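Local coordinates for protein mevalonate diphosphate decarboxylase (Legionella pneumophila, PDB 3LTO) that probably catalyses the ATP-dependent decarboxylation of mevalonate diphosphate to isopentenyl diphosphate, a step of isoprenoid lipid biosynthesis, at residues L26-S31 with T207-A212; S149-F154 with A159-D164. All blocks are in the same frame, centred on the assembly; numbering follows the deposited sequence.

Contact 1: residues L26-S31 with T207-A212; sequences LPDNSS and TRSERA
The side-chain amide of N29 meets the helix with one face and one edge. Over the face lies the methyl of A212, whose CB is 3.6 Å from N29 CG; at the edge, S209 OG gives its proton to N29 OD1 over 2.9 Å. This donor lies in the carbonyl plane on a lone pair of OD1, with a C=O...donor angle of 126°. The same methyl touches both flat groups, the N29 amide over its face and the R208 guanidinium near the rim of one face. Alanine suits the place because its methyl lets the helix come close to the flat amide. The amide reaches the helix because N29 CG stands between the backbone N and the carbonyl carbon, chi1 59°. Its ND2 turns the other way, to S30 O at 2.7 Å, nearly in the amide plane, and has K15 O as a further acceptor.

The loop that leads from strand 2-12 into strand 31-47 here touches the first turn of helix 208-224, so the N-terminal (S5-clan) and C-terminal domains of a GHMP-type, two-domain enzyme meet at this point. A small hydroxyl suits that first turn: S209 OG also bonds to K19 NZ, and D28 CB packs against it at 3.2 Å. K19 in turn forms a salt bridge with D28 OD2, so one lysine ties both sides together. A water 2.8 Å from N29 OD1 is placed to donate to it, though it has other acceptors, and takes a long, weak bond from R208 NE. Deeper in, R208 is held by salt bridges to E238 and D241. At the start of the helix, R211 NH1 bonds in its guanidinium plane to T207 OG1 at 2.6 Å, while R211 NE pairs with D241.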
ATOM      1  N   LEU A  26      -2.039   0.788  -8.392  1.00 15.95           N
ATOM      2  CA  LEU A  26      -1.329   1.629  -7.431  1.00 15.64           C
ATOM      3  C   LEU A  26      -0.822   2.874  -8.169  1.00 14.11           C
ATOM      4  O   LEU A  26      -0.462   2.798  -9.341  1.00 10.90           O
ATOM      5  CB  LEU A  26      -0.144   0.860  -6.844  1.00 16.54           C
ATOM      6  CG  LEU A  26      -0.481  -0.397  -6.035  1.00 20.30           C
ATOM      7  CD1 LEU A  26       0.766  -1.259  -5.873  1.00 21.96           C
ATOM      8  CD2 LEU A  26      -1.045   0.007  -4.682  1.00 19.40           C
ATOM      9  N   PRO A  27      -0.792   4.034  -7.492  1.00 12.73           N
ATOM     10  CA  PRO A  27      -0.319   5.265  -8.138  1.00 12.07           C
ATOM     11  C   PRO A  27       1.167   5.198  -8.466  1.00 10.87           C
ATOM     12  O   PRO A  27       1.950   4.649  -7.694  1.00 10.90           O
ATOM     13  CB  PRO A  27      -0.635   6.344  -7.102  1.00 11.70           C
ATOM     14  CG  PRO A  27      -0.486   5.598  -5.788  1.00 12.11           C
ATOM     15  CD  PRO A  27      -1.166   4.278  -6.085  1.00 11.67           C
ATOM     16  N   ASP A  28       1.556   5.751  -9.611  1.00  9.52           N
ATOM     17  CA  ASP A  28       2.959   5.742 -10.003  1.00 10.39           C
ATOM     18  C   ASP A  28       3.775   6.615  -9.071  1.00 10.56           C
ATOM     19  O   ASP A  28       4.971   6.395  -8.874  1.00 10.46           O
ATOM     20  CB  ASP A  28       3.107   6.189 -11.455  1.00 11.15           C
ATOM     21  CG  ASP A  28       2.792   5.069 -12.439  1.00 11.11           C
ATOM     22  OD1 ASP A  28       2.142   4.075 -12.042  1.00 13.93           O
ATOM     23  OD2 ASP A  28       3.184   5.185 -13.615  1.00 12.61           O
ATOM     24  N   ASN A  29       3.130   7.620  -8.493  1.00  9.40           N
ATOM     25  CA  ASN A  29       3.828   8.455  -7.539  1.00  9.67           C
ATOM     26  C   ASN A  29       2.876   8.882  -6.449  1.00 10.08           C
ATOM     27  O   ASN A  29       1.661   8.833  -6.613  1.00 10.77           O
ATOM     28  CB  ASN A  29       4.491   9.678  -8.206  1.00  9.96           C
ATOM     29  CG  ASN A  29       3.507  10.575  -8.931  1.00 11.43           C
ATOM     30  OD1 ASN A  29       3.378  10.509 -10.157  1.00 10.62           O
ATOM     31  ND2 ASN A  29       2.809  11.423  -8.179  1.00 10.71           N
ATOM     32  N   SER A  30       3.439   9.264  -5.314  1.00  7.98           N
ATOM     33  CA  SER A  30       2.638   9.702  -4.197  1.00  8.21           C
ATOM     34  C   SER A  30       1.997  11.037  -4.536  1.00  8.30           C
ATOM     35  O   SER A  30       2.365  11.694  -5.522  1.00  7.32           O
ATOM     36  CB  SER A  30       3.512   9.858  -2.954  1.00  6.56           C
ATOM     37  OG  SER A  30       4.092   8.621  -2.588  1.00  9.89           O
ATOM     38  N   SER A  31       1.033  11.428  -3.710  1.00  6.25           N
ATOM     39  CA  SER A  31       0.343  12.696  -3.875  1.00  6.51           C
ATOM     40  C   SER A  31       0.060  13.292  -2.498  1.00  7.79           C
ATOM     41  O   SER A  31      -0.140  12.562  -1.523  1.00  9.93           O
ATOM     42  CB  SER A  31      -0.956  12.504  -4.669  1.00  6.88           C
ATOM     43  OG  SER A  31      -1.833  11.570  -4.053  1.00 11.01           O
ATOM     44  N   THR A 207       8.833  10.361 -17.526  1.00 15.85           N
ATOM     45  CA  THR A 207       9.643  10.793 -16.389  1.00 14.48           C
ATOM     46  C   THR A 207       8.898  11.657 -15.360  1.00 14.33           C
ATOM     47  O   THR A 207       9.498  12.168 -14.410  1.00 11.28           O
ATOM     48  CB  THR A 207      10.848  11.603 -16.889  1.00 15.07           C
ATOM     49  OG1 THR A 207      10.375  12.706 -17.677  1.00 15.42           O
ATOM     50  CG2 THR A 207      11.775  10.721 -17.754  1.00 15.12           C
ATOM     51  N   ARG A 208       7.593  11.812 -15.560  1.00 13.71           N
ATOM     52  CA  ARG A 208       6.747  12.624 -14.685  1.00 13.23           C
ATOM     53  C   ARG A 208       6.726  12.225 -13.195  1.00 12.94           C
ATOM     54  O   ARG A 208       6.797  13.087 -12.310  1.00 14.63           O
ATOM     55  CB  ARG A 208       5.327  12.645 -15.272  1.00 12.85           C
ATOM     56  CG  ARG A 208       4.234  13.142 -14.354  1.00 16.99           C
ATOM     57  CD  ARG A 208       4.524  14.510 -13.761  1.00 15.79           C
ATOM     58  NE  ARG A 208       3.688  14.696 -12.579  1.00 18.10           N
ATOM     59  CZ  ARG A 208       3.940  15.545 -11.590  1.00 15.13           C
ATOM     60  NH1 ARG A 208       5.019  16.319 -11.619  1.00 15.04           N
ATOM     61  NH2 ARG A 208       3.117  15.592 -10.550  1.00 15.43           N
ATOM     62  N   SER A 209       6.641  10.931 -12.911  1.00  9.95           N
ATOM     63  CA  SER A 209       6.609  10.473 -11.530  1.00  8.95           C
ATOM     64  C   SER A 209       7.934  10.706 -10.811  1.00 10.23           C
ATOM     65  O   SER A 209       7.953  10.978  -9.613  1.00  9.34           O
ATOM     66  CB  SER A 209       6.220   8.994 -11.472  1.00  8.54           C
ATOM     67  OG  SER A 209       4.897   8.810 -11.951  1.00  7.85           O
ATOM     68  N   GLU A 210       9.046  10.599 -11.531  1.00 10.09           N
ATOM     69  CA  GLU A 210      10.349  10.839 -10.914  1.00 12.38           C
ATOM     70  C   GLU A 210      10.397  12.273 -10.403  1.00 11.16           C
ATOM     71  O   GLU A 210      10.850  12.529  -9.289  1.00 12.78           O
ATOM     72  CB  GLU A 210      11.480  10.625 -11.922  1.00 14.42           C
ATOM     73  CG  GLU A 210      11.859   9.175 -12.148  1.00 20.45           C
ATOM     74  CD  GLU A 210      12.453   8.940 -13.526  1.00 23.50           C
ATOM     75  OE1 GLU A 210      13.302   9.746 -13.962  1.00 26.40           O
ATOM     76  OE2 GLU A 210      12.073   7.945 -14.173  1.00 27.65           O
ATOM     77  N   ARG A 211       9.933  13.208 -11.225  1.00 10.16           N
ATOM     78  CA  ARG A 211       9.924  14.615 -10.837  1.00 11.51           C
ATOM     79  C   ARG A 211       8.980  14.870  -9.655  1.00 10.96           C
ATOM     80  O   ARG A 211       9.305  15.633  -8.739  1.00 12.12           O
ATOM     81  CB  ARG A 211       9.513  15.496 -12.025  1.00 11.56           C
ATOM     82  CG  ARG A 211      10.508  15.494 -13.180  1.00 12.99           C
ATOM     83  CD  ARG A 211      10.229  16.635 -14.157  1.00 12.54           C
ATOM     84  NE  ARG A 211       8.946  16.486 -14.843  1.00 13.30           N
ATOM     85  CZ  ARG A 211       8.701  15.593 -15.797  1.00 10.95           C
ATOM     86  NH1 ARG A 211       9.655  14.763 -16.183  1.00 12.50           N
ATOM     87  NH2 ARG A 211       7.506  15.540 -16.375  1.00 11.62           N
ATOM     88  N   ALA A 212       7.814  14.226  -9.680  1.00 10.87           N
ATOM     89  CA  ALA A 212       6.825  14.380  -8.616  1.00 11.62           C
ATOM     90  C   ALA A 212       7.377  13.918  -7.269  1.00 12.73           C
ATOM     91  O   ALA A 212       7.130  14.547  -6.236  1.00 11.10           O
ATOM     92  CB  ALA A 212       5.560  13.591  -8.954  1.00 10.78           C
TER
HETATM   93  O   HOH W   1       1.693  12.095 -11.799  1.00  9.54           O

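Contact 2: residues S149-F154 with A159-D164. With SO4 (sulfate ion), chain C.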
ATOM      1  N   SER A 149      -8.524  10.505  -6.650  1.00 12.65           N
ATOM      2  CA  SER A 149      -8.440  11.696  -5.812  1.00 13.16           C
ATOM      3  C   SER A 149      -9.284  11.633  -4.547  1.00 13.29           C
ATOM      4  O   SER A 149      -8.888  12.174  -3.509  1.00 12.16           O
ATOM      5  CB  SER A 149      -8.869  12.923  -6.609  1.00 13.04           C
ATOM      6  OG  SER A 149      -8.176  12.980  -7.838  1.00 22.94           O
ATOM      7  N   SER A 150     -10.434  10.973  -4.625  1.00  9.75           N
ATOM      8  CA  SER A 150     -11.334  10.914  -3.483  1.00 11.17           C
ATOM      9  C   SER A 150     -10.800  10.259  -2.210  1.00 11.24           C
ATOM     10  O   SER A 150     -11.255  10.606  -1.120  1.00 11.77           O
ATOM     11  CB  SER A 150     -12.657  10.249  -3.878  1.00  8.09           C
ATOM     12  OG  SER A 150     -12.515   8.851  -3.998  1.00  8.91           O
ATOM     13  N   CYS A 151      -9.853   9.328  -2.327  1.00 10.60           N
ATOM     14  CA  CYS A 151      -9.335   8.666  -1.130  1.00  9.82           C
ATOM     15  C   CYS A 151      -8.648   9.641  -0.190  1.00  9.16           C
ATOM     16  O   CYS A 151      -8.548   9.390   1.011  1.00  7.46           O
ATOM     17  CB  CYS A 151      -8.388   7.503  -1.489  1.00 10.33           C
ATOM     18  SG  CYS A 151      -6.698   7.911  -2.025  1.00 10.21           S
ATOM     19  N   ARG A 152      -8.191  10.762  -0.739  1.00 10.66           N
ATOM     20  CA  ARG A 152      -7.524  11.790   0.054  1.00 10.73           C
ATOM     21  C   ARG A 152      -8.495  12.658   0.841  1.00 11.80           C
ATOM     22  O   ARG A 152      -8.085  13.383   1.756  1.00 12.25           O
ATOM     23  CB  ARG A 152      -6.688  12.695  -0.840  1.00 10.43           C
ATOM     24  CG  ARG A 152      -5.378  12.108  -1.273  1.00 11.17           C
ATOM     25  CD  ARG A 152      -4.514  13.188  -1.873  1.00 13.20           C
ATOM     26  NE  ARG A 152      -4.334  13.007  -3.301  1.00 18.97           N
ATOM     27  CZ  ARG A 152      -4.989  13.675  -4.240  1.00 16.90           C
ATOM     28  NH1 ARG A 152      -5.885  14.589  -3.914  1.00 15.89           N
ATOM     29  NH2 ARG A 152      -4.732  13.422  -5.512  1.00 20.92           N
ATOM     30  N   SER A 153      -9.777  12.594   0.494  1.00  9.74           N
ATOM     31  CA  SER A 153     -10.769  13.406   1.196  1.00 10.27           C
ATOM     32  C   SER A 153     -11.205  12.836   2.545  1.00 10.27           C
ATOM     33  O   SER A 153     -11.931  13.491   3.285  1.00  9.51           O
ATOM     34  CB  SER A 153     -11.994  13.631   0.307  1.00  8.24           C
ATOM     35  OG  SER A 153     -11.681  14.535  -0.740  1.00  8.24           O
ATOM     36  N   PHE A 154     -10.746  11.625   2.857  1.00  9.66           N
ATOM     37  CA  PHE A 154     -11.074  10.951   4.111  1.00  9.48           C
ATOM     38  C   PHE A 154     -10.138  11.349   5.256  1.00 11.31           C
ATOM     39  O   PHE A 154     -10.248  10.828   6.371  1.00 12.99           O
ATOM     40  CB  PHE A 154     -11.013   9.431   3.910  1.00  7.80           C
ATOM     41  CG  PHE A 154     -12.156   8.887   3.104  1.00  7.09           C
ATOM     42  CD1 PHE A 154     -13.311   8.437   3.734  1.00  5.90           C
ATOM     43  CD2 PHE A 154     -12.115   8.903   1.713  1.00  6.53           C
ATOM     44  CE1 PHE A 154     -14.414   8.019   2.992  1.00  5.42           C
ATOM     45  CE2 PHE A 154     -13.217   8.485   0.957  1.00  4.14           C
ATOM     46  CZ  PHE A 154     -14.366   8.044   1.600  1.00  4.61           C
ATOM     47  N   ALA A 159      -3.390  15.214   3.579  1.00 12.01           N
ATOM     48  CA  ALA A 159      -3.428  13.794   3.249  1.00 10.17           C
ATOM     49  C   ALA A 159      -2.276  13.396   2.345  1.00 10.00           C
ATOM     50  O   ALA A 159      -2.010  14.052   1.345  1.00  9.67           O
ATOM     51  CB  ALA A 159      -4.748  13.447   2.576  1.00  8.01           C
ATOM     52  N   LEU A 160      -1.593  12.317   2.706  1.00 11.19           N
ATOM     53  CA  LEU A 160      -0.490  11.822   1.904  1.00 10.29           C
ATOM     54  C   LEU A 160      -0.859  10.431   1.431  1.00 10.58           C
ATOM     55  O   LEU A 160      -1.177   9.556   2.232  1.00 10.40           O
ATOM     56  CB  LEU A 160       0.806  11.765   2.711  1.00 11.38           C
ATOM     57  CG  LEU A 160       2.009  11.186   1.950  1.00 11.03           C
ATOM     58  CD1 LEU A 160       2.380  12.108   0.805  1.00 12.70           C
ATOM     59  CD2 LEU A 160       3.191  11.008   2.892  1.00  8.82           C
ATOM     60  N   TRP A 161      -0.827  10.245   0.117  1.00 11.87           N
ATOM     61  CA  TRP A 161      -1.164   8.975  -0.506  1.00 10.59           C
ATOM     62  C   TRP A 161       0.106   8.402  -1.131  1.00 12.97           C
ATOM     63  O   TRP A 161       0.706   9.010  -2.018  1.00 14.00           O
ATOM     64  CB  TRP A 161      -2.255   9.220  -1.561  1.00  8.99           C
ATOM     65  CG  TRP A 161      -2.683   8.036  -2.387  1.00  7.31           C
ATOM     66  CD1 TRP A 161      -2.455   6.718  -2.128  1.00  9.05           C
ATOM     67  CD2 TRP A 161      -3.440   8.079  -3.602  1.00  7.33           C
ATOM     68  NE1 TRP A 161      -3.021   5.931  -3.108  1.00  6.85           N
ATOM     69  CE2 TRP A 161      -3.635   6.742  -4.025  1.00  8.10           C
ATOM     70  CE3 TRP A 161      -3.977   9.119  -4.378  1.00  5.72           C
ATOM     71  CZ2 TRP A 161      -4.341   6.416  -5.192  1.00  8.16           C
ATOM     72  CZ3 TRP A 161      -4.676   8.800  -5.539  1.00  5.01           C
ATOM     73  CH2 TRP A 161      -4.854   7.456  -5.933  1.00  9.10           C
ATOM     74  N   THR A 162       0.527   7.246  -0.635  1.00 13.86           N
ATOM     75  CA  THR A 162       1.715   6.571  -1.140  1.00 13.91           C
ATOM     76  C   THR A 162       1.365   5.104  -1.282  1.00 13.70           C
ATOM     77  O   THR A 162       0.910   4.487  -0.327  1.00 14.03           O
ATOM     78  CB  THR A 162       2.897   6.695  -0.162  1.00 14.00           C
ATOM     79  OG1 THR A 162       3.336   8.055  -0.102  1.00 11.76           O
ATOM     80  CG2 THR A 162       4.049   5.818  -0.616  1.00 15.20           C
ATOM     81  N   GLY A 163       1.575   4.545  -2.467  1.00 14.43           N
ATOM     82  CA  GLY A 163       1.248   3.147  -2.672  1.00 17.33           C
ATOM     83  C   GLY A 163      -0.240   2.928  -2.470  1.00 19.62           C
ATOM     84  O   GLY A 163      -1.060   3.668  -3.021  1.00 18.59           O
ATOM     85  N   ASP A 164      -0.605   1.924  -1.678  1.00 21.20           N
ATOM     86  CA  ASP A 164      -2.022   1.667  -1.443  1.00 24.16           C
ATOM     87  C   ASP A 164      -2.468   2.165  -0.078  1.00 24.46           C
ATOM     88  O   ASP A 164      -3.509   1.743   0.433  1.00 24.40           O
ATOM     89  CB  ASP A 164      -2.352   0.172  -1.590  1.00 26.63           C
ATOM     90  CG  ASP A 164      -1.622  -0.695  -0.585  1.00 29.63           C
ATOM     91  OD1 ASP A 164      -1.543  -0.296   0.596  1.00 31.50           O
ATOM     92  OD2 ASP A 164      -1.143  -1.782  -0.970  1.00 32.86           O
TER
HETATM   93  S   SO4 C 400      -4.742  15.061  -8.322  1.00 17.05           S
HETATM   94  O1  SO4 C 400      -3.562  14.820  -7.475  1.00 14.16           O
HETATM   95  O2  SO4 C 400      -5.936  14.653  -7.574  1.00 18.76           O
HETATM   96  O3  SO4 C 400      -4.808  16.492  -8.647  1.00 21.07           O
HETATM   97  O4  SO4 C 400      -4.675  14.288  -9.568  1.00 18.48           O
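C151 and W161 form the tightly packed part of this contact, a cysteine sulfur-aromatic pair inside the N-terminal, S5-clan domain. Here the serine-rich turn of 149-154 returns through a short loop to strand 158-162 of the mixed sheet. The sulfur lies over one face of the indole, 3.8 Å from the centroid of the six-membered ring and 16° off its normal. CD2, at the ring fusion, is the indole atom nearest to C151 SG, at 3.6 Å. Cysteine fits because its single polarisable atom can settle on the flat face without a branch in the way; with chi1 77° the sulfur is tucked between the backbone N and the carbonyl carbon and points at the strand. V166 packs on both residues.

R152 passes the same indole at its edge, the two side chains crossing at about a right angle and their planes oblique to each other. Its NE comes no nearer than 4.1 Å to W161 CE3, and that N-H is spent on S31 OG instead. Beside the base of the arginine the fit is closer: the A159 methyl lies 3.4 Å from R152 O and also packs on R152 CB, and a side chain of one carbon lets the strand run close to the turn.

The S149 end is looser and partly exposed, and there polar groups face an anion. The sulfate, probably from the crystallisation liquor, also bonds to the backbone N of Y16 and M17, consistent with a pocket for the diphosphate of the substrate. Arginine reaches it by a bend at chi3, and S149 supplies a hydroxyl donor. S149 OG and R152 NH2 both donate to sulfate O2, and R152 NH2 meets that oxygen at 2.7 Å with an N-H...O angle of 173°.

In the fold
Contact 1 bridges two domains far apart in sequence and is only partly buried, whereas contact 2 is a local, buried contact within the N-terminal domain, nested inside the loop closed by contact 1. Their chemistry follows: 26-31 meets the start of helix 208-224 through an amide, a hydroxyl, a methyl and a water, with K19 tying in from outside, while 149-154 meets strand 158-162 mainly through a sulfur, an aromatic ring and a methyl, with S149 and R152 NH2 turned to the sulfate. They touch where the loop becomes strand 31-47: S30 OG is 2.7 Å from T162 OG1 and S31 O 2.9 Å from W161 N, both probable hydrogen bonds. Both also reach the second subunit.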